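Long-range contacts in phosphotriesterase homology protein (Escherichia coli, PDB 1BF6), which hydrolyses phosphorylated glyceryl acetates, and also aromatic acetates and propionates, as a zinc-dependent member of the phosphotriesterase family: residues L14-S19 against C27-Y32; M241-R246 against G253-D258. One frame throughout, in Å; residues are numbered along the deposited sequence.

Contact 1: residues L14-S19 against C27-Y32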
ATOM      1  N   LEU A  14       0.721   2.467  -9.905  1.00 10.38           N
ATOM      2  CA  LEU A  14       0.682   3.358 -11.063  1.00 11.58           C
ATOM      3  C   LEU A  14       1.183   2.582 -12.279  1.00 13.36           C
ATOM      4  O   LEU A  14       0.755   2.822 -13.412  1.00 13.41           O
ATOM      5  CB  LEU A  14       1.540   4.597 -10.824  1.00 10.93           C
ATOM      6  CG  LEU A  14       1.042   5.425  -9.638  1.00 11.10           C
ATOM      7  CD1 LEU A  14       1.854   6.700  -9.550  1.00 13.52           C
ATOM      8  CD2 LEU A  14      -0.436   5.739  -9.818  1.00 10.61           C
ATOM      9  N   HIS A  15       2.138   1.685 -12.036  1.00 11.89           N
ATOM     10  CA  HIS A  15       2.663   0.843 -13.086  1.00 11.67           C
ATOM     11  C   HIS A  15       2.976  -0.518 -12.499  1.00 12.57           C
ATOM     12  O   HIS A  15       3.948  -0.692 -11.761  1.00  9.66           O
ATOM     13  CB  HIS A  15       3.904   1.425 -13.759  1.00 12.34           C
ATOM     14  CG  HIS A  15       4.421   0.571 -14.875  1.00 13.28           C
ATOM     15  ND1 HIS A  15       4.915  -0.699 -14.669  1.00 13.34           N
ATOM     16  CD2 HIS A  15       4.488   0.788 -16.211  1.00 13.62           C
ATOM     17  CE1 HIS A  15       5.265  -1.229 -15.829  1.00 13.00           C
ATOM     18  NE2 HIS A  15       5.016  -0.347 -16.780  1.00 15.44           N
ATOM     19  N   ILE A  16       2.102  -1.466 -12.804  1.00 11.21           N
ATOM     20  CA  ILE A  16       2.244  -2.830 -12.339  1.00 13.04           C
ATOM     21  C   ILE A  16       1.940  -3.735 -13.517  1.00 13.60           C
ATOM     22  O   ILE A  16       1.134  -3.385 -14.386  1.00 12.92           O
ATOM     23  CB  ILE A  16       1.293  -3.142 -11.150  1.00 11.80           C
ATOM     24  CG1 ILE A  16       1.474  -4.589 -10.698  1.00  9.71           C
ATOM     25  CG2 ILE A  16      -0.167  -2.849 -11.518  1.00 13.27           C
ATOM     26  CD1 ILE A  16       0.739  -4.941  -9.427  1.00 11.60           C
ATOM     27  N   ASP A  17       2.640  -4.863 -13.579  1.00 14.48           N
ATOM     28  CA  ASP A  17       2.439  -5.819 -14.658  1.00 14.61           C
ATOM     29  C   ASP A  17       2.493  -7.254 -14.154  1.00 15.18           C
ATOM     30  O   ASP A  17       3.574  -7.835 -14.030  1.00 17.11           O
ATOM     31  CB  ASP A  17       3.477  -5.609 -15.772  1.00 14.42           C
ATOM     32  CG  ASP A  17       3.180  -6.440 -17.032  1.00 17.67           C
ATOM     33  OD1 ASP A  17       2.209  -7.223 -17.037  1.00 18.22           O
ATOM     34  OD2 ASP A  17       3.919  -6.299 -18.029  1.00 18.15           O
ATOM     35  N   LEU A  18       1.321  -7.803 -13.843  1.00 15.49           N
ATOM     36  CA  LEU A  18       1.189  -9.186 -13.396  1.00 15.72           C
ATOM     37  C   LEU A  18       0.506  -9.979 -14.521  1.00 17.56           C
ATOM     38  O   LEU A  18      -0.057 -11.056 -14.285  1.00 16.72           O
ATOM     39  CB  LEU A  18       0.337  -9.275 -12.126  1.00 17.10           C
ATOM     40  CG  LEU A  18       0.842  -8.576 -10.862  1.00 17.83           C
ATOM     41  CD1 LEU A  18       0.005  -9.030  -9.682  1.00 18.09           C
ATOM     42  CD2 LEU A  18       2.311  -8.903 -10.630  1.00 17.56           C
ATOM     43  N   SER A  19       0.572  -9.445 -15.742  1.00 17.96           N
ATOM     44  CA  SER A  19      -0.071 -10.084 -16.882  1.00 19.85           C
ATOM     45  C   SER A  19       0.553 -11.417 -17.271  1.00 22.50           C
ATOM     46  O   SER A  19      -0.149 -12.300 -17.760  1.00 22.01           O
ATOM     47  CB  SER A  19      -0.137  -9.139 -18.087  1.00 17.96           C
ATOM     48  OG  SER A  19       1.141  -8.852 -18.625  1.00 16.99           O
ATOM     49  N   CYS A  27      -4.301  -6.923 -16.285  1.00 16.01           N
ATOM     50  CA  CYS A  27      -3.345  -6.890 -15.180  1.00 16.11           C
ATOM     51  C   CYS A  27      -2.038  -6.147 -15.507  1.00 16.27           C
ATOM     52  O   CYS A  27      -1.121  -6.096 -14.677  1.00 15.61           O
ATOM     53  CB  CYS A  27      -3.063  -8.313 -14.701  1.00 16.67           C
ATOM     54  SG  CYS A  27      -4.528  -9.127 -14.080  1.00 18.75           S
ATOM     55  N   ARG A  28      -1.949  -5.613 -16.723  1.00 13.31           N
ATOM     56  CA  ARG A  28      -0.801  -4.827 -17.144  1.00 14.79           C
ATOM     57  C   ARG A  28      -1.216  -3.349 -17.078  1.00 14.14           C
ATOM     58  O   ARG A  28      -1.597  -2.740 -18.093  1.00 13.12           O
ATOM     59  CB  ARG A  28      -0.351  -5.201 -18.565  1.00 14.49           C
ATOM     60  CG  ARG A  28       0.822  -4.367 -19.078  1.00 18.04           C
ATOM     61  CD  ARG A  28       1.673  -5.114 -20.114  1.00 22.43           C
ATOM     62  NE  ARG A  28       0.957  -5.471 -21.340  1.00 26.55           N
ATOM     63  CZ  ARG A  28       0.741  -4.644 -22.365  1.00 28.51           C
ATOM     64  NH1 ARG A  28       1.175  -3.384 -22.330  1.00 27.05           N
ATOM     65  NH2 ARG A  28       0.115  -5.086 -23.449  1.00 25.74           N
ATOM     66  N   LEU A  29      -1.185  -2.790 -15.868  1.00 12.84           N
ATOM     67  CA  LEU A  29      -1.558  -1.387 -15.661  1.00 12.85           C
ATOM     68  C   LEU A  29      -0.365  -0.507 -16.030  1.00 13.93           C
ATOM     69  O   LEU A  29       0.507  -0.244 -15.200  1.00 14.30           O
ATOM     70  CB  LEU A  29      -1.984  -1.167 -14.203  1.00 13.15           C
ATOM     71  CG  LEU A  29      -2.477   0.233 -13.833  1.00 13.51           C
ATOM     72  CD1 LEU A  29      -3.808   0.520 -14.527  1.00 13.48           C
ATOM     73  CD2 LEU A  29      -2.641   0.316 -12.334  1.00 14.32           C
ATOM     74  N   ASP A  30      -0.334  -0.059 -17.285  1.00 13.68           N
ATOM     75  CA  ASP A  30       0.763   0.760 -17.787  1.00 13.78           C
ATOM     76  C   ASP A  30       0.330   1.807 -18.819  1.00 13.29           C
ATOM     77  O   ASP A  30       1.137   2.233 -19.648  1.00 11.52           O
ATOM     78  CB  ASP A  30       1.835  -0.147 -18.416  1.00 15.22           C
ATOM     79  CG  ASP A  30       1.358  -0.847 -19.703  1.00 18.66           C
ATOM     80  OD1 ASP A  30       0.133  -0.901 -19.975  1.00 17.75           O
ATOM     81  OD2 ASP A  30       2.225  -1.347 -20.455  1.00 16.11           O
ATOM     82  N   GLN A  31      -0.937   2.208 -18.779  1.00 12.40           N
ATOM     83  CA  GLN A  31      -1.449   3.188 -19.733  1.00 12.66           C
ATOM     84  C   GLN A  31      -1.151   4.597 -19.250  1.00 12.92           C
ATOM     85  O   GLN A  31      -1.922   5.208 -18.510  1.00 14.50           O
ATOM     86  CB  GLN A  31      -2.935   2.953 -19.965  1.00 10.20           C
ATOM     87  CG  GLN A  31      -3.213   1.526 -20.447  1.00 12.32           C
ATOM     88  CD  GLN A  31      -4.664   1.283 -20.802  1.00 13.35           C
ATOM     89  OE1 GLN A  31      -5.519   1.188 -19.928  1.00 11.12           O
ATOM     90  NE2 GLN A  31      -4.943   1.150 -22.096  1.00 13.80           N
ATOM     91  N   TYR A  32      -0.006   5.091 -19.696  1.00 12.99           N
ATOM     92  CA  TYR A  32       0.513   6.385 -19.316  1.00 13.86           C
ATOM     93  C   TYR A  32      -0.432   7.582 -19.318  1.00 15.38           C
ATOM     94  O   TYR A  32      -0.597   8.231 -18.284  1.00 14.53           O
ATOM     95  CB  TYR A  32       1.752   6.707 -20.142  1.00 14.79           C
ATOM     96  CG  TYR A  32       2.479   7.933 -19.655  1.00 15.26           C
ATOM     97  CD1 TYR A  32       3.081   7.955 -18.393  1.00 14.78           C
ATOM     98  CD2 TYR A  32       2.564   9.073 -20.451  1.00 13.61           C
ATOM     99  CE1 TYR A  32       3.748   9.086 -17.941  1.00 13.89           C
ATOM    100  CE2 TYR A  32       3.229  10.205 -20.013  1.00 13.96           C
ATOM    101  CZ  TYR A  32       3.821  10.207 -18.757  1.00 13.65           C
ATOM    102  OH  TYR A  32       4.501  11.323 -18.340  1.00 13.52           O
TER
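Backbone hydrogen bonds join 14-19 to 27-32 as a two-stranded antiparallel sheet. Ile16 and Leu29 form its hydrogen-bonded pair. Ile16 N donates a hydrogen bond to Leu29 O at 3.1 Å, in the carbonyl plane and on a lone pair. The return bond from Leu29 N to Ile16 O is weak, bent to 122°. Leu18 N reaches Cys27 O at 3.1 Å, coming from above the carbonyl plane. His15 CA adds a C-H...O contact to Leu29 O.

Apolar side chains meet on the face of Ile16 and Leu29. Ile16 CG2 meets Leu29 CB at 3.7 Å, and the two side chains cross obliquely.

Asp17 and Arg28, the non-hydrogen-bonded pair, share the other face, with Ser19 and Asp30 beside them. Asp17 OD1 closes an Asx turn, taking Ser19 N on its anti lone pair and Ser19 OG, at 2.5 Å, on its syn one. Asp17 OD2 lies 3.3 Å from Arg28 CD, alongside the arginine chain. That chain bends at chi3, and Arg28 NH1 forms an in-plane salt bridge with Asp30 OD2. An alanine at Asp17 would probably loosen the turn into helix 19-22, since both bonds from Ser19 would go. The Asp17 and Asp30 carboxylates near Arg28 probably help to balance its charge.

Contact 2: residues M241-R246 against G253-D258. With ZN (zinc ion), chain C; SO4 (sulfate ion), chain F.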
ATOM      1  N   MET A 241      -7.310   2.790  -2.545  1.00  8.52           N
ATOM      2  CA  MET A 241      -8.134   2.029  -3.498  1.00  9.39           C
ATOM      3  C   MET A 241      -7.446   0.742  -3.996  1.00 10.14           C
ATOM      4  O   MET A 241      -8.105  -0.201  -4.459  1.00  7.73           O
ATOM      5  CB  MET A 241      -8.416   2.898  -4.736  1.00 10.60           C
ATOM      6  CG  MET A 241      -9.056   4.259  -4.460  1.00 12.80           C
ATOM      7  SD  MET A 241     -10.667   4.069  -3.770  1.00 15.61           S
ATOM      8  CE  MET A 241     -11.525   3.372  -5.177  1.00 15.37           C
ATOM      9  N   ASP A 242      -6.114   0.725  -3.924  1.00  9.06           N
ATOM     10  CA  ASP A 242      -5.312  -0.396  -4.422  1.00  8.85           C
ATOM     11  C   ASP A 242      -5.669  -0.702  -5.892  1.00  9.57           C
ATOM     12  O   ASP A 242      -6.027  -1.846  -6.222  1.00  9.82           O
ATOM     13  CB  ASP A 242      -5.495  -1.653  -3.564  1.00  5.65           C
ATOM     14  CG  ASP A 242      -4.534  -2.772  -3.946  1.00  5.73           C
ATOM     15  OD1 ASP A 242      -3.514  -2.486  -4.614  1.00  2.79           O
ATOM     16  OD2 ASP A 242      -4.815  -3.923  -3.600  1.00  9.13           O
ATOM     17  N   ILE A 243      -5.632   0.333  -6.743  1.00  9.67           N
ATOM     18  CA  ILE A 243      -5.913   0.178  -8.179  1.00 10.95           C
ATOM     19  C   ILE A 243      -4.825  -0.752  -8.747  1.00 11.55           C
ATOM     20  O   ILE A 243      -3.630  -0.553  -8.483  1.00 10.65           O
ATOM     21  CB  ILE A 243      -5.885   1.538  -8.926  1.00 10.72           C
ATOM     22  CG1 ILE A 243      -7.023   2.446  -8.437  1.00 14.41           C
ATOM     23  CG2 ILE A 243      -5.960   1.331 -10.428  1.00  9.31           C
ATOM     24  CD1 ILE A 243      -8.406   1.846  -8.583  1.00 13.96           C
ATOM     25  N   THR A 244      -5.250  -1.758  -9.511  1.00 10.54           N
ATOM     26  CA  THR A 244      -4.335  -2.751 -10.079  1.00 11.43           C
ATOM     27  C   THR A 244      -4.616  -3.134 -11.540  1.00 12.94           C
ATOM     28  O   THR A 244      -3.768  -3.745 -12.185  1.00 10.95           O
ATOM     29  CB  THR A 244      -4.392  -4.075  -9.268  1.00 11.54           C
ATOM     30  OG1 THR A 244      -5.728  -4.593  -9.287  1.00 13.04           O
ATOM     31  CG2 THR A 244      -3.968  -3.874  -7.811  1.00  7.73           C
ATOM     32  N   ARG A 245      -5.790  -2.769 -12.057  1.00 11.65           N
ATOM     33  CA  ARG A 245      -6.181  -3.132 -13.424  1.00 12.04           C
ATOM     34  C   ARG A 245      -6.570  -1.980 -14.325  1.00 11.48           C
ATOM     35  O   ARG A 245      -7.014  -0.935 -13.858  1.00  8.62           O
ATOM     36  CB  ARG A 245      -7.366  -4.090 -13.365  1.00 14.73           C
ATOM     37  CG  ARG A 245      -7.073  -5.395 -12.662  1.00 20.04           C
ATOM     38  CD  ARG A 245      -8.355  -6.153 -12.443  1.00 24.51           C
ATOM     39  NE  ARG A 245      -8.111  -7.516 -11.987  1.00 28.71           N
ATOM     40  CZ  ARG A 245      -8.477  -8.598 -12.667  1.00 32.92           C
ATOM     41  NH1 ARG A 245      -9.094  -8.474 -13.841  1.00 32.80           N
ATOM     42  NH2 ARG A 245      -8.275  -9.807 -12.149  1.00 33.27           N
ATOM     43  N   ARG A 246      -6.414  -2.182 -15.630  1.00 11.14           N
ATOM     44  CA  ARG A 246      -6.792  -1.167 -16.618  1.00 11.90           C
ATOM     45  C   ARG A 246      -8.302  -0.894 -16.497  1.00 11.13           C
ATOM     46  O   ARG A 246      -8.744   0.250 -16.613  1.00 12.05           O
ATOM     47  CB  ARG A 246      -6.477  -1.648 -18.041  1.00 11.49           C
ATOM     48  CG  ARG A 246      -4.999  -1.842 -18.329  1.00 13.51           C
ATOM     49  CD  ARG A 246      -4.791  -2.439 -19.720  1.00 16.10           C
ATOM     50  NE  ARG A 246      -3.412  -2.307 -20.193  1.00 14.98           N
ATOM     51  CZ  ARG A 246      -3.049  -2.386 -21.473  1.00 16.94           C
ATOM     52  NH1 ARG A 246      -3.963  -2.598 -22.414  1.00 16.33           N
ATOM     53  NH2 ARG A 246      -1.776  -2.247 -21.817  1.00 14.49           N
ATOM     54  N   GLY A 253     -13.993   2.679 -18.395  1.00 10.55           N
ATOM     55  CA  GLY A 253     -15.278   2.387 -17.777  1.00  8.57           C
ATOM     56  C   GLY A 253     -15.213   2.031 -16.309  1.00 10.53           C
ATOM     57  O   GLY A 253     -16.163   1.480 -15.760  1.00 10.29           O
ATOM     58  N   GLY A 254     -14.078   2.323 -15.679  1.00 11.64           N
ATOM     59  CA  GLY A 254     -13.908   2.025 -14.268  1.00 11.38           C
ATOM     60  C   GLY A 254     -14.241   3.194 -13.347  1.00 12.13           C
ATOM     61  O   GLY A 254     -14.806   4.206 -13.771  1.00 11.87           O
ATOM     62  N   TYR A 255     -13.832   3.071 -12.089  1.00 11.09           N
ATOM     63  CA  TYR A 255     -14.100   4.084 -11.075  1.00 11.97           C
ATOM     64  C   TYR A 255     -12.970   5.073 -10.799  1.00 12.60           C
ATOM     65  O   TYR A 255     -13.220   6.164 -10.285  1.00 12.66           O
ATOM     66  CB  TYR A 255     -14.561   3.408  -9.780  1.00 10.73           C
ATOM     67  CG  TYR A 255     -13.687   2.250  -9.343  1.00 12.33           C
ATOM     68  CD1 TYR A 255     -13.903   0.955  -9.836  1.00 11.03           C
ATOM     69  CD2 TYR A 255     -12.644   2.442  -8.434  1.00 12.57           C
ATOM     70  CE1 TYR A 255     -13.098  -0.124  -9.432  1.00  9.69           C
ATOM     71  CE2 TYR A 255     -11.833   1.366  -8.027  1.00 10.62           C
ATOM     72  CZ  TYR A 255     -12.064   0.096  -8.531  1.00 10.15           C
ATOM     73  OH  TYR A 255     -11.247  -0.949  -8.151  1.00 10.34           O
ATOM     74  N   GLY A 256     -11.737   4.691 -11.138  1.00 11.19           N
ATOM     75  CA  GLY A 256     -10.585   5.561 -10.924  1.00 10.67           C
ATOM     76  C   GLY A 256     -10.110   5.733  -9.480  1.00 10.06           C
ATOM     77  O   GLY A 256     -10.809   5.365  -8.513  1.00  7.12           O
ATOM     78  N   TYR A 257      -8.910   6.297  -9.341  1.00  9.09           N
ATOM     79  CA  TYR A 257      -8.308   6.547  -8.028  1.00 10.75           C
ATOM     80  C   TYR A 257      -9.111   7.551  -7.207  1.00  9.64           C
ATOM     81  O   TYR A 257      -9.302   7.359  -6.002  1.00 11.60           O
ATOM     82  CB  TYR A 257      -6.883   7.089  -8.170  1.00 11.57           C
ATOM     83  CG  TYR A 257      -5.929   6.182  -8.905  1.00 10.17           C
ATOM     84  CD1 TYR A 257      -5.892   6.168 -10.293  1.00  8.72           C
ATOM     85  CD2 TYR A 257      -5.048   5.348  -8.207  1.00 10.24           C
ATOM     86  CE1 TYR A 257      -5.018   5.357 -10.975  1.00 10.22           C
ATOM     87  CE2 TYR A 257      -4.154   4.523  -8.883  1.00  7.58           C
ATOM     88  CZ  TYR A 257      -4.148   4.536 -10.270  1.00 11.30           C
ATOM     89  OH  TYR A 257      -3.285   3.733 -10.966  1.00 10.95           O
ATOM     90  N   ASP A 258      -9.597   8.607  -7.860  1.00 10.65           N
ATOM     91  CA  ASP A 258     -10.366   9.638  -7.157  1.00  8.27           C
ATOM     92  C   ASP A 258     -11.750   9.226  -6.673  1.00  8.62           C
ATOM     93  O   ASP A 258     -12.480  10.049  -6.135  1.00 10.85           O
ATOM     94  CB  ASP A 258     -10.417  10.947  -7.955  1.00  8.04           C
ATOM     95  CG  ASP A 258     -11.287  10.863  -9.215  1.00 11.06           C
ATOM     96  OD1 ASP A 258     -11.757   9.770  -9.604  1.00  8.83           O
ATOM     97  OD2 ASP A 258     -11.481  11.930  -9.828  1.00 13.46           O
TER
HETATM   98 ZN    ZN C   1      -1.452  -3.635  -4.101  1.00 12.00          ZN
HETATM   99  S   SO4 F 295      -7.724  -7.445  -7.946  1.00 55.95           S
HETATM  100  O1  SO4 F 295      -8.429  -8.486  -8.688  1.00 57.18           O
HETATM  101  O2  SO4 F 295      -6.381  -7.180  -8.618  1.00 55.43           O
HETATM  102  O3  SO4 F 295      -8.492  -6.095  -7.917  1.00 55.38           O
HETATM  103  O4  SO4 F 295      -7.556  -7.888  -6.494  1.00 56.19           O
HETATM  104  O   HOH W   1     -10.427  -0.369  -5.549  1.00  8.36           O
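Ile243 is the centre of this contact, and its torsions send two branches, CG2 and CG1-CD1, to two tyrosines. CG1 is anti to the carbonyl carbon (chi1 -65°) and lies over one face of the Tyr257 ring. This is a CH-pi contact, with CG1 3.7 Å from the ring centroid of Tyr257. CG2 is anti to the backbone N and sits by the phenol end, 3.6 Å from Tyr257 OH. CD1 turns back at chi2 and meets Tyr255 CE2 tip to tip at 3.5 Å.

Met241 is bent at both chi2 and chi3. The curl brings its CE to the same Tyr255 CE2, also at 3.5 Å, while its CG rests against Tyr257 O. Tyr255 holds CG in the crowded position between its N and carbonyl carbon (chi1 48°), and its ring end reaches the other segment. A water accepts from Tyr255 OH at 2.8 Å and donates to Met241 O. Tyr257 OH is hydrogen-bonded to His13 O.

The side chains of Asp242 and Thr244 set off away from 253-258. Asp242 has CG anti to its N, and its OD1 binds zinc at 2.4 Å. His11, His13 and Glu124 complete that site. Thr244 OG1 donates to a sulfate, probably from the crystallisation liquor. A zinc-binding aspartate just after the last barrel strand, 237-239, is typical of the metal-dependent hydrolase TIM barrel.

From the N terminus, strand 7-12 leads into 14-19. Helix 19-22 follows, and contact 1 closes this loop before helix 32-44. The chain then runs through the rest of the barrel to strand 237-239. Contact 2 closes the loop from there to helix 259-270. The two loops are in series, neither nested nor crossed, yet they touch. Arg246 bridges them: its NE is probably hydrogen-bonded to Arg28 O, and its NH2 makes a salt bridge with Asp30 OD1. Leu29 packs against Ile243 and Tyr257. The contacts thus tie the loops after the first and last barrel strands together beside the zinc site.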